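PDB 4CW4: beta-ketoacyl-[acyl-carrier-protein] synthase FabY from Pseudomonas aeruginosa, which condenses acetyl-CoA with malonyl-ACP to form the acetoacetyl-ACP primer that initiates fatty acid biosynthesis. Local coordinates for residues L50-M54 with K55-A59. Residues are numbered along the deposited sequence; the frame is centred on the assembly and turned at random. Where two conformers were deposited one is given.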
ATOM      1  N   LEU A  50     -15.380 -29.011   6.496  1.00 12.58           N
ATOM      2  CA  LEU A  50     -14.535 -29.026   5.301  1.00 11.78           C
ATOM      3  C   LEU A  50     -15.218 -29.792   4.177  1.00 12.72           C
ATOM      4  O   LEU A  50     -15.210 -29.349   3.037  1.00 14.08           O
ATOM      5  CB  LEU A  50     -13.175 -29.661   5.601  1.00 11.88           C
ATOM      6  CG  LEU A  50     -12.188 -28.720   6.291  1.00 12.03           C
ATOM      7  CD1 LEU A  50     -11.009 -29.490   6.877  1.00 12.49           C
ATOM      8  CD2 LEU A  50     -11.700 -27.666   5.307  1.00 11.08           C
ATOM      9  N   ALA A  51     -15.795 -30.949   4.496  1.00 13.01           N
ATOM     10  CA  ALA A  51     -16.470 -31.746   3.473  1.00 14.32           C
ATOM     11  C   ALA A  51     -17.584 -30.938   2.787  1.00 14.52           C
ATOM     12  O   ALA A  51     -17.784 -31.051   1.577  1.00 15.06           O
ATOM     13  CB  ALA A  51     -17.021 -33.042   4.077  1.00 14.12           C
ATOM     14  N   VAL A  52     -18.326 -30.137   3.553  1.00 14.08           N
ATOM     15  CA  VAL A  52     -19.386 -29.321   2.973  1.00 14.17           C
ATOM     16  C   VAL A  52     -18.785 -28.218   2.110  1.00 14.15           C
ATOM     17  O   VAL A  52     -19.229 -27.977   0.978  1.00 15.81           O
ATOM     18  CB  VAL A  52     -20.291 -28.714   4.065  1.00 15.15           C
ATOM     19  CG1 VAL A  52     -21.255 -27.681   3.473  1.00 15.56           C
ATOM     20  CG2 VAL A  52     -21.064 -29.817   4.769  1.00 15.87           C
ATOM     21  N   MET A  53     -17.756 -27.548   2.633  0.89 14.62           N
ATOM     22  CA  MET A  53     -17.079 -26.474   1.901  0.89 15.52           C
ATOM     23  C   MET A  53     -16.555 -26.962   0.558  0.89 15.94           C
ATOM     24  O   MET A  53     -16.580 -26.226  -0.444  0.89 17.47           O
ATOM     25  CB  MET A  53     -15.869 -25.939   2.682  0.89 17.21           C
ATOM     26  CG  MET A  53     -16.203 -24.956   3.777  0.89 18.12           C
ATOM     27  SD  MET A  53     -14.796 -24.603   4.846  0.89 18.04           S
ATOM     28  CE  MET A  53     -13.747 -23.661   3.734  0.89 17.06           C
ATOM     29  N   MET A  54     -16.050 -28.195   0.566  1.00 15.30           N
ATOM     30  CA  MET A  54     -15.370 -28.778  -0.589  1.00 15.87           C
ATOM     31  C   MET A  54     -16.342 -29.495  -1.534  1.00 16.91           C
ATOM     32  O   MET A  54     -15.927 -30.036  -2.562  1.00 18.32           O
ATOM     33  CB  MET A  54     -14.307 -29.758  -0.084  1.00 15.77           C
ATOM     34  CG  MET A  54     -13.203 -29.049   0.733  1.00 15.06           C
ATOM     35  SD  MET A  54     -12.109 -30.100   1.680  1.00 15.51           S
ATOM     36  CE  MET A  54     -11.037 -30.727   0.400  1.00 14.63           C
ATOM     37  N   LYS A  55     -17.624 -29.489  -1.186  1.00 17.36           N
ATOM     38  CA  LYS A  55     -18.675 -30.137  -1.972  1.00 19.93           C
ATOM     39  C   LYS A  55     -18.535 -31.655  -2.047  1.00 19.52           C
ATOM     40  O   LYS A  55     -19.001 -32.281  -3.006  1.00 21.21           O
ATOM     41  CB  LYS A  55     -18.739 -29.577  -3.398  1.00 22.57           C
ATOM     42  CG  LYS A  55     -18.585 -28.075  -3.524  1.00 25.63           C
ATOM     43  CD  LYS A  55     -19.809 -27.318  -3.089  1.00 28.72           C
ATOM     44  CE  LYS A  55     -19.848 -25.945  -3.768  1.00 31.10           C
ATOM     45  NZ  LYS A  55     -20.818 -25.055  -3.090  1.00 32.45           N
ATOM     46  N   LEU A  56     -17.913 -32.249  -1.040  1.00 19.12           N
ATOM     47  CA  LEU A  56     -17.775 -33.699  -0.966  1.00 19.16           C
ATOM     48  C   LEU A  56     -19.026 -34.348  -0.372  1.00 19.92           C
ATOM     49  O   LEU A  56     -19.348 -35.497  -0.676  1.00 20.44           O
ATOM     50  CB  LEU A  56     -16.553 -34.073  -0.133  1.00 19.53           C
ATOM     51  CG  LEU A  56     -15.214 -33.708  -0.770  1.00 18.85           C
ATOM     52  CD1 LEU A  56     -14.087 -33.909   0.211  1.00 19.21           C
ATOM     53  CD2 LEU A  56     -14.966 -34.530  -2.050  1.00 19.95           C
ATOM     54  N   VAL A  57     -19.716 -33.603   0.481  1.00 20.46           N
ATOM     55  CA  VAL A  57     -21.002 -34.045   1.001  1.00 23.65           C
ATOM     56  C   VAL A  57     -21.984 -32.906   0.868  1.00 25.54           C
ATOM     57  O   VAL A  57     -21.598 -31.754   0.792  1.00 24.71           O
ATOM     58  CB  VAL A  57     -20.953 -34.514   2.482  1.00 24.58           C
ATOM     59  CG1 VAL A  57     -19.936 -35.644   2.668  1.00 25.39           C
ATOM     60  CG2 VAL A  57     -20.664 -33.377   3.414  1.00 24.00           C
ATOM     61  N   LYS A  58     -23.263 -33.255   0.834  1.00 28.64           N
ATOM     62  CA  LYS A  58     -24.323 -32.273   0.744  1.00 31.38           C
ATOM     63  C   LYS A  58     -24.927 -32.087   2.129  1.00 32.19           C
ATOM     64  O   LYS A  58     -25.320 -33.062   2.779  1.00 33.28           O
ATOM     65  CB  LYS A  58     -25.381 -32.760  -0.248  1.00 34.19           C
ATOM     66  CG  LYS A  58     -26.553 -31.817  -0.489  1.00 36.80           C
ATOM     67  CD  LYS A  58     -27.514 -32.463  -1.486  1.00 38.87           C
ATOM     68  CE  LYS A  58     -28.666 -31.553  -1.886  1.00 40.55           C
ATOM     69  NZ  LYS A  58     -28.223 -30.319  -2.602  1.00 41.47           N
ATOM     70  N   ALA A  59     -24.984 -30.840   2.583  1.00 31.72           N
ATOM     71  CA  ALA A  59     -25.622 -30.518   3.854  1.00 31.20           C
ATOM     72  C   ALA A  59     -27.135 -30.451   3.647  1.00 32.21           C
ATOM     73  O   ALA A  59     -27.643 -29.530   3.005  1.00 32.02           O
ATOM     74  CB  ALA A  59     -25.094 -29.203   4.389  1.00 31.15           C
TER
HETATM   75  O   HOH W   1     -21.648 -29.115  -0.165  1.00 24.28           O
HETATM   76  O   HOH W   2     -18.582 -24.571  -1.018  1.00 31.81           O
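Ala51 O collects two backbone N-H groups where the chain turns out of helix 40-53. Leu56 N donates to Ala51 O at 2.9 Å, in the carbonyl plane, and Val57 N adds a weak bond to Ala51 O at 3.4 Å. Val52 O accepts Lys55 N at 3.1 Å, the donor standing above the carbonyl plane. The bonds from Leu56 N and Lys55 N, with the positive phi of Lys55 (65°), close the helix in a Schellman motif. Two waters extend the cap: one donates to both Val52 O and Val57 O, the other donates to Met53 O and accepts from Lys55 NZ. The bend at chi2 (-74°) turns the lysine chain past Val52 O toward this second water. Among the apolar contacts, Val57 CG2, set between its own backbone N and carbonyl carbon, is the branch that meets Ala51 CB at 3.7 Å and Val52 CG2 at 3.8 Å, the two valine side chains crossing nearly at right angles. Val52 CG2 also touches Ala59 CB, and Leu56 CG rests 4.1 Å from Met54 CB. Beyond the turn, Ala51, Leu56 and Val57 pack on helix 74-87, Tyr64 of strand 63-65 touches both valines, and Lys58 begins edge strand 58-60 of a small antiparallel sheet by pairing with Leu65.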